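Local coordinates for glutathione S-transferase, N-terminal domain protein (Pseudomonas putida, PDB 4NAX), which is a glutathione transferase of the GST superfamily that binds one glutathione disulfide per subunit and probably transfers glutathione to other substrates, at the interface of chains A and B. Residues are numbered along the deposited sequence; one frame, centred on the assembly and turned at random. Chains: chain A/B, Glutathione S-transferase, N-terminal domain protein.

The long helix starting at residue 109 runs through all four contacts. Its first turn carries chain B's side of contact 4, its middle serves contacts 1 and 3, and its end reaches contact 2. Contacts 1 and 3, with C-alpha centres about 9 Å apart, share A:Met123, A:Gly124 and B:Met123; contacts 2 and 3, about 12 Å apart, share B:Gln132. Contacts 2 and 4 lie about 34 Å apart, with polar bonds at both and mostly apolar packing between them. Each contact has a twin with chains exchanged, consistent with the two-fold dimer usual for this superfamily.

Contact 1: the interface of chains A and B. Residues chain A 117, 120-121, 123-124; chain B 89, 92, 123.
B:Glu89, held at a positive phi of 80° in the loop just ahead of helix 90-101, lies against helix 109-137 of chain A at A:Gln117, A:Met120 and A:Phe121. Its CG is anti to its own carbonyl carbon (chi1 -66°) and the chain bends at chi2, which folds the acid along the helix surface. CG meets the backbone O of A:Gln117 at 3.4 Å, and the carboxylate oxygen OE2 sits 3.5 Å from CA of A:Phe121. The carboxylate is turned 78° from the phenyl plane, and the contact is by van der Waals touch, without polar pairing to chain A. A:Met120 packs beside it: its CB lies 3.7 Å from CB of B:Glu89, and its CG is 3.6 Å from the backbone N of B:Ala92 in the first turn of helix 90-101. The side chain of A:Met120 lies crosswise to that of B:Met123, its SD 3.9 Å from CG of B:Met123. The methyl CB of B:Ala92 packs 3.7 Å from CA of A:Gln117. An alanine in place of B:Glu89 would probably leave a gap over the backbone of A:Gln117 and A:Phe121, where CG and the carboxylate now lie. In this superfamily an acidic residue at this turn commonly helps bind glutathione, so the contact probably ties one subunit's glutathione site to the partner's long helix.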
# COMPACT_ATOMS: atom_id res chain seq x y z
N GLN A 117 5.64 8.29 0.84
CA GLN A 117 6.20 7.40 1.84
C GLN A 117 5.18 7.09 2.93
O GLN A 117 4.93 5.92 3.26
CB GLN A 117 7.44 8.04 2.44
CG GLN A 117 7.98 7.39 3.70
CD GLN A 117 9.10 8.26 4.24
OE1 GLN A 117 10.25 8.13 3.85
NE2 GLN A 117 8.72 9.24 5.05
N MET A 120 2.33 4.98 1.68
CA MET A 120 2.72 3.57 1.53
C MET A 120 2.81 2.86 2.90
O MET A 120 2.41 1.71 3.04
CB MET A 120 4.06 3.49 0.83
CG MET A 120 4.01 3.87 -0.64
SD MET A 120 3.06 2.68 -1.60
CE MET A 120 3.13 3.51 -3.19
N PHE A 121 3.30 3.56 3.91
CA PHE A 121 3.33 3.08 5.28
C PHE A 121 1.90 2.71 5.72
O PHE A 121 1.65 1.67 6.35
CB PHE A 121 3.97 4.14 6.19
CG PHE A 121 3.76 3.93 7.67
CD1 PHE A 121 4.62 3.14 8.40
CD2 PHE A 121 2.73 4.57 8.31
CE1 PHE A 121 4.45 2.99 9.77
CE2 PHE A 121 2.55 4.41 9.68
CZ PHE A 121 3.41 3.61 10.40
N MET A 123 -0.67 2.00 3.67
CA MET A 123 -1.22 0.94 2.82
C MET A 123 -0.66 -0.43 3.14
O MET A 123 -1.36 -1.43 3.01
CB MET A 123 -1.03 1.28 1.35
CG MET A 123 -1.95 2.42 0.86
SD MET A 123 -3.69 2.01 0.73
CE MET A 123 -3.65 0.91 -0.66
N GLY A 124 0.62 -0.49 3.54
CA GLY A 124 1.26 -1.75 3.88
C GLY A 124 1.20 -2.14 5.35
O GLY A 124 1.20 -3.34 5.69
N GLU B 89 9.94 2.91 2.61
CA GLU B 89 8.82 2.25 1.94
C GLU B 89 9.19 1.91 0.51
O GLU B 89 9.31 2.80 -0.35
CB GLU B 89 7.49 3.01 2.00
CG GLU B 89 6.93 3.12 3.40
CD GLU B 89 6.46 1.80 3.97
OE1 GLU B 89 5.98 0.97 3.18
OE2 GLU B 89 6.56 1.62 5.20
N ALA B 92 7.18 3.57 -2.26
CA ALA B 92 7.50 5.00 -2.45
C ALA B 92 8.84 5.17 -3.18
O ALA B 92 8.98 6.03 -4.04
CB ALA B 92 7.53 5.72 -1.13
N MET B 123 1.31 -3.64 -2.33
CA MET B 123 1.71 -3.10 -1.01
C MET B 123 0.72 -3.42 0.09
O MET B 123 1.12 -3.64 1.24
CB MET B 123 1.93 -1.59 -1.11
CG MET B 123 3.19 -1.20 -1.89
SD MET B 123 4.73 -1.58 -1.05
CE MET B 123 4.65 -0.42 0.30

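Contact 2: the interface of chains A and B. Residues chain A 132, 135-136, 149, 153; chain B 132, 136, 149, 152-153.
B:Arg152 lies over A:Phe135 while its guanidinium edge reaches A:Gln132. Its chain is extended from CG to NE, and the guanidinium stacks on the phenyl with planes only 9° apart; NH1 stands over the ring face, 3.6 Å from the centroid, a cation-pi contact. The same flat group grips the amide oxygen OE1 of A:Gln132 side-on, through NE at 3.2 Å and NH2 at 3.1 Å, with that oxygen in the guanidinium plane. NE approaches nearly along the C=O axis (168°). B:Tyr153 adds a third donor to this oxygen, its phenol OH at 2.7 Å from OE1 and tilted out of the carbonyl plane. An alanine in place of B:Arg152 would probably leave OE1 of A:Gln132 without two donors and uncover a face of A:Phe135. Across the two-fold, the phenol of A:Tyr153 likewise donates to B:Gln132, OH to OE1 2.7 Å, with ring and amide planes 66° apart. The two tyrosines reach toward each other tip to tip, and each OH also approaches the ring of the opposite Phe136. Here the long helices' ends meet the starts of helices 148-168, probably keeping the subunits in register. Beyond them the prolines meet near the two-fold axis, CG of A:Pro149 3.6 Å from CG of B:Pro149.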
# COMPACT_ATOMS: atom_id res chain seq x y z
N GLN A 132 -6.29 -6.78 10.94
CA GLN A 132 -6.16 -8.06 11.61
C GLN A 132 -6.55 -7.97 13.08
O GLN A 132 -7.08 -8.93 13.63
CB GLN A 132 -4.76 -8.66 11.48
CG GLN A 132 -4.22 -8.80 10.05
CD GLN A 132 -5.28 -9.19 9.07
OE1 GLN A 132 -5.88 -10.27 9.17
NE2 GLN A 132 -5.53 -8.33 8.10
N PHE A 135 -10.14 -8.48 13.01
CA PHE A 135 -10.50 -9.89 12.89
C PHE A 135 -10.41 -10.63 14.23
O PHE A 135 -11.32 -11.39 14.59
CB PHE A 135 -9.66 -10.63 11.86
CG PHE A 135 -10.11 -12.05 11.67
CD1 PHE A 135 -11.33 -12.31 11.06
CD2 PHE A 135 -9.38 -13.11 12.19
CE1 PHE A 135 -11.80 -13.61 10.96
CE2 PHE A 135 -9.85 -14.40 12.08
CZ PHE A 135 -11.05 -14.65 11.46
N PHE A 136 -9.31 -10.41 14.95
CA PHE A 136 -9.01 -11.16 16.17
C PHE A 136 -9.59 -10.59 17.47
O PHE A 136 -9.48 -11.22 18.53
CB PHE A 136 -7.50 -11.40 16.30
CG PHE A 136 -6.98 -12.41 15.31
CD1 PHE A 136 -7.32 -13.76 15.44
CD2 PHE A 136 -6.20 -12.03 14.23
CE1 PHE A 136 -6.88 -14.69 14.53
CE2 PHE A 136 -5.74 -12.96 13.32
CZ PHE A 136 -6.08 -14.30 13.47
N PRO A 149 -2.15 -15.30 17.93
CA PRO A 149 -2.38 -14.48 16.73
C PRO A 149 -2.88 -13.07 17.06
O PRO A 149 -2.34 -12.08 16.55
CB PRO A 149 -3.42 -15.31 15.94
CG PRO A 149 -3.17 -16.71 16.40
CD PRO A 149 -2.87 -16.58 17.86
N TYR A 153 -0.89 -9.24 16.23
CA TYR A 153 -1.43 -8.09 15.50
C TYR A 153 -1.68 -6.87 16.40
O TYR A 153 -1.46 -5.73 15.98
CB TYR A 153 -2.65 -8.50 14.64
CG TYR A 153 -2.21 -9.55 13.64
CD1 TYR A 153 -1.30 -9.24 12.65
CD2 TYR A 153 -2.61 -10.86 13.75
CE1 TYR A 153 -0.81 -10.19 11.79
CE2 TYR A 153 -2.12 -11.83 12.89
CZ TYR A 153 -1.22 -11.50 11.92
OH TYR A 153 -0.72 -12.49 11.12
N GLN B 132 2.33 -13.09 6.00
CA GLN B 132 1.69 -13.87 7.05
C GLN B 132 1.72 -15.38 6.78
O GLN B 132 1.83 -16.16 7.72
CB GLN B 132 0.26 -13.44 7.30
CG GLN B 132 0.04 -11.96 7.55
CD GLN B 132 1.11 -11.33 8.41
OE1 GLN B 132 1.30 -11.70 9.57
NE2 GLN B 132 1.80 -10.36 7.86
N PHE B 136 3.12 -18.24 9.44
CA PHE B 136 2.31 -19.38 9.88
C PHE B 136 2.66 -20.71 9.23
O PHE B 136 2.15 -21.74 9.66
CB PHE B 136 0.82 -19.08 9.73
CG PHE B 136 0.31 -18.07 10.72
CD1 PHE B 136 0.20 -18.39 12.06
CD2 PHE B 136 -0.04 -16.80 10.31
CE1 PHE B 136 -0.27 -17.47 12.97
CE2 PHE B 136 -0.49 -15.87 11.21
CZ PHE B 136 -0.61 -16.19 12.55
N PRO B 149 -5.70 -19.37 11.77
CA PRO B 149 -4.91 -18.23 11.26
C PRO B 149 -4.11 -18.57 9.99
O PRO B 149 -4.19 -17.86 8.99
CB PRO B 149 -3.99 -17.90 12.45
CG PRO B 149 -4.75 -18.37 13.65
CD PRO B 149 -5.41 -19.64 13.20
N ARG B 152 -6.48 -18.76 7.06
CA ARG B 152 -6.97 -17.43 6.68
C ARG B 152 -6.00 -16.79 5.69
O ARG B 152 -6.39 -16.29 4.64
CB ARG B 152 -7.14 -16.56 7.92
CG ARG B 152 -7.38 -15.09 7.68
CD ARG B 152 -7.59 -14.36 9.01
NE ARG B 152 -7.70 -12.92 8.83
CZ ARG B 152 -8.78 -12.27 8.39
NH1 ARG B 152 -9.90 -12.93 8.06
NH2 ARG B 152 -8.72 -10.95 8.27
N TYR B 153 -4.72 -16.81 6.02
CA TYR B 153 -3.72 -16.12 5.20
C TYR B 153 -3.37 -16.90 3.94
O TYR B 153 -3.12 -16.31 2.89
CB TYR B 153 -2.49 -15.70 6.04
CG TYR B 153 -2.95 -14.79 7.15
CD1 TYR B 153 -3.51 -13.56 6.85
CD2 TYR B 153 -2.88 -15.17 8.48
CE1 TYR B 153 -4.02 -12.75 7.84
CE2 TYR B 153 -3.39 -14.36 9.47
CZ TYR B 153 -3.96 -13.16 9.15
OH TYR B 153 -4.51 -12.38 10.15

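Contact 3: the interface of chains A and B. Residues chain A 123-124, 128-129; chain B 123-124, 128, 132.
B:Pro128 and A:Pro128 meet ring against ring where the two long helices pass close to the two-fold axis, CB to CB 3.9 Å. Each pyrrolidine also leans on the partner's backbone: CG of B:Pro128 is 3.7 Å from O of A:Gly124. Proline has no N-H to give, so the carbonyl of Gly124 lacks the usual backbone donor four residues on in its own chain. A turn earlier the glycines allow the backbones themselves to touch, CA of A:Gly124 lying 3.3 Å from O of B:Met123, with the reverse pair alike. No side chain at Gly124 stands between the helices. A:Met129 bends at both chi2 and chi3 (107°), which curls its methyl CE round toward the partner. CE meets the amide nitrogen NE2 of B:Gln132 tip to tip at 4.0 Å. That nitrogen is occupied by its own helix, donating to O of B:Pro128 at 2.9 Å (156° at H) with the acceptor close to the amide plane. The bond helps fix the rotation of the B:Gln132 amide, with its N-H turned back toward the preceding helical turn. Smooth glycine and proline surfaces thus let the central helices of the two subunits approach closely, and the contact probably helps hold the middle of the two-fold dimer usual for this superfamily.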
# COMPACT_ATOMS: atom_id res chain seq x y z
N MET A 123 -0.67 2.00 3.67
CA MET A 123 -1.22 0.94 2.82
C MET A 123 -0.66 -0.43 3.14
O MET A 123 -1.36 -1.43 3.01
CB MET A 123 -1.03 1.28 1.35
CG MET A 123 -1.95 2.42 0.86
SD MET A 123 -3.69 2.01 0.73
CE MET A 123 -3.65 0.91 -0.66
N GLY A 124 0.62 -0.49 3.54
CA GLY A 124 1.26 -1.75 3.88
C GLY A 124 1.20 -2.14 5.35
O GLY A 124 1.20 -3.34 5.69
N PRO A 128 -3.45 -3.03 6.78
CA PRO A 128 -3.44 -4.50 6.90
C PRO A 128 -3.37 -4.95 8.35
O PRO A 128 -4.06 -5.90 8.72
CB PRO A 128 -2.17 -4.88 6.10
CG PRO A 128 -2.10 -3.83 5.02
CD PRO A 128 -2.49 -2.56 5.76
N MET A 129 -2.57 -4.28 9.18
CA MET A 129 -2.39 -4.73 10.56
C MET A 129 -3.55 -4.37 11.45
O MET A 129 -4.00 -5.20 12.25
CB MET A 129 -1.04 -4.24 11.10
CG MET A 129 0.13 -4.77 10.28
SD MET A 129 0.26 -6.59 10.33
CE MET A 129 -0.27 -7.02 8.73
N MET B 123 1.31 -3.64 -2.33
CA MET B 123 1.71 -3.10 -1.01
C MET B 123 0.72 -3.42 0.09
O MET B 123 1.12 -3.64 1.24
CB MET B 123 1.93 -1.59 -1.11
CG MET B 123 3.19 -1.20 -1.89
SD MET B 123 4.73 -1.58 -1.05
CE MET B 123 4.65 -0.42 0.30
N GLY B 124 -0.57 -3.46 -0.23
CA GLY B 124 -1.60 -3.78 0.77
C GLY B 124 -2.02 -5.23 0.84
O GLY B 124 -2.45 -5.73 1.88
N PRO B 128 1.73 -7.95 2.52
CA PRO B 128 1.29 -8.26 3.88
C PRO B 128 0.77 -9.68 4.03
O PRO B 128 1.08 -10.36 5.02
CB PRO B 128 0.18 -7.22 4.12
CG PRO B 128 0.63 -6.05 3.28
CD PRO B 128 1.19 -6.67 2.03
N GLN B 132 2.33 -13.09 6.00
CA GLN B 132 1.69 -13.87 7.05
C GLN B 132 1.72 -15.38 6.78
O GLN B 132 1.83 -16.16 7.72
CB GLN B 132 0.26 -13.44 7.30
CG GLN B 132 0.04 -11.96 7.55
CD GLN B 132 1.11 -11.33 8.41
OE1 GLN B 132 1.30 -11.70 9.57
NE2 GLN B 132 1.80 -10.36 7.86

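Contact 4: the interface of chains A and B. Residues chain A 80, 85, 96, 99; chain B 109-110, 112-113.
The rings of A:Tyr96 and B:Tyr113 meet edge-to-face, planes 82° apart and centroids 4.9 Å from each other. The edge belongs to A:Tyr96: its CD1 stands over the centre of the B:Tyr113 ring and lies 3.6 Å from CE2. CG of A:Tyr96 is anti to the backbone N (chi1 171°), which swings the ring from helix 90-101 toward the partner. The phenol of B:Tyr113 extends past this contact to A:Glu99, its OH donating at 2.6 Å to OE1 on the anti lone pair of the carboxylate. B:Arg112 meets the same acid tip to tip and forms a salt bridge. Its guanidinium grips OE1 end-on, NH1 coming to the syn side at 3.0 Å and NH2 from above the carboxylate plane at 3.1 Å. OE1 therefore accepts three donors from one turn of helix 109-138, and the nearby positive charge would probably favour the ionised acid. Helix 90-101 and strand 85-88 thus probably join one subunit's glutathione-binding part to the other's long helix. Towards the start of that helix the contact turns apolar. A:Pro80 and B:Pro109 lie alongside each other, pointing opposite ways, CB to CB 4.0 Å. Next to them the branch CD1 of A:Leu85 rests on the methyl of B:Ala110, 3.8 Å from its CB.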
# COMPACT_ATOMS: atom_id res chain seq x y z
N PRO A 80 -7.61 11.05 -17.84
CA PRO A 80 -6.59 11.49 -18.77
C PRO A 80 -7.12 11.47 -20.20
O PRO A 80 -7.74 10.51 -20.65
CB PRO A 80 -5.47 10.49 -18.57
CG PRO A 80 -5.62 10.09 -17.14
CD PRO A 80 -7.11 10.02 -16.92
N LEU A 85 -11.50 6.84 -16.85
CA LEU A 85 -10.45 6.13 -16.15
C LEU A 85 -11.07 5.27 -15.05
O LEU A 85 -11.64 5.82 -14.11
CB LEU A 85 -9.47 7.10 -15.51
CG LEU A 85 -8.31 6.42 -14.76
CD1 LEU A 85 -7.32 5.84 -15.75
CD2 LEU A 85 -7.62 7.36 -13.80
N TYR A 96 -4.25 9.67 -7.42
CA TYR A 96 -4.91 10.13 -8.64
C TYR A 96 -5.68 11.45 -8.41
O TYR A 96 -5.52 12.43 -9.14
CB TYR A 96 -5.86 9.07 -9.18
CG TYR A 96 -6.72 9.59 -10.31
CD1 TYR A 96 -6.16 9.92 -11.54
CD2 TYR A 96 -8.09 9.78 -10.17
CE1 TYR A 96 -6.93 10.44 -12.57
CE2 TYR A 96 -8.86 10.28 -11.20
CZ TYR A 96 -8.28 10.61 -12.41
OH TYR A 96 -9.01 11.08 -13.47
N GLU A 99 -3.42 14.46 -7.67
CA GLU A 99 -2.71 14.92 -8.86
C GLU A 99 -3.67 15.58 -9.87
O GLU A 99 -3.32 16.57 -10.51
CB GLU A 99 -1.95 13.74 -9.50
CG GLU A 99 -0.78 13.35 -8.58
CD GLU A 99 -0.02 12.11 -8.97
OE1 GLU A 99 -0.44 11.36 -9.88
OE2 GLU A 99 1.03 11.87 -8.33
N PRO B 109 -0.64 8.55 -19.06
CA PRO B 109 -1.00 8.67 -17.64
C PRO B 109 -2.03 7.64 -17.17
O PRO B 109 -2.01 7.25 -16.00
CB PRO B 109 -1.59 10.07 -17.51
CG PRO B 109 -1.14 10.78 -18.72
CD PRO B 109 -0.93 9.78 -19.81
N ALA B 110 -2.93 7.22 -18.05
CA ALA B 110 -3.88 6.18 -17.64
C ALA B 110 -3.16 4.88 -17.32
O ALA B 110 -3.49 4.21 -16.32
CB ALA B 110 -4.97 5.97 -18.69
N ARG B 112 0.03 4.79 -16.34
CA ARG B 112 0.70 5.09 -15.10
C ARG B 112 -0.24 4.83 -13.91
O ARG B 112 0.17 4.19 -12.94
CB ARG B 112 1.23 6.52 -15.09
CG ARG B 112 1.71 6.98 -13.72
CD ARG B 112 2.51 8.27 -13.78
NE ARG B 112 2.66 8.74 -12.42
CZ ARG B 112 1.83 9.58 -11.79
NH1 ARG B 112 2.01 9.81 -10.51
NH2 ARG B 112 0.87 10.20 -12.45
N TYR B 113 -1.47 5.31 -13.97
CA TYR B 113 -2.38 5.08 -12.86
C TYR B 113 -2.74 3.60 -12.69
O TYR B 113 -2.84 3.13 -11.56
CB TYR B 113 -3.62 6.00 -12.94
CG TYR B 113 -3.27 7.44 -12.65
CD1 TYR B 113 -2.74 7.79 -11.42
CD2 TYR B 113 -3.43 8.44 -13.60
CE1 TYR B 113 -2.37 9.08 -11.11
CE2 TYR B 113 -3.05 9.75 -13.32
CZ TYR B 113 -2.51 10.06 -12.08
OH TYR B 113 -2.15 11.36 -11.81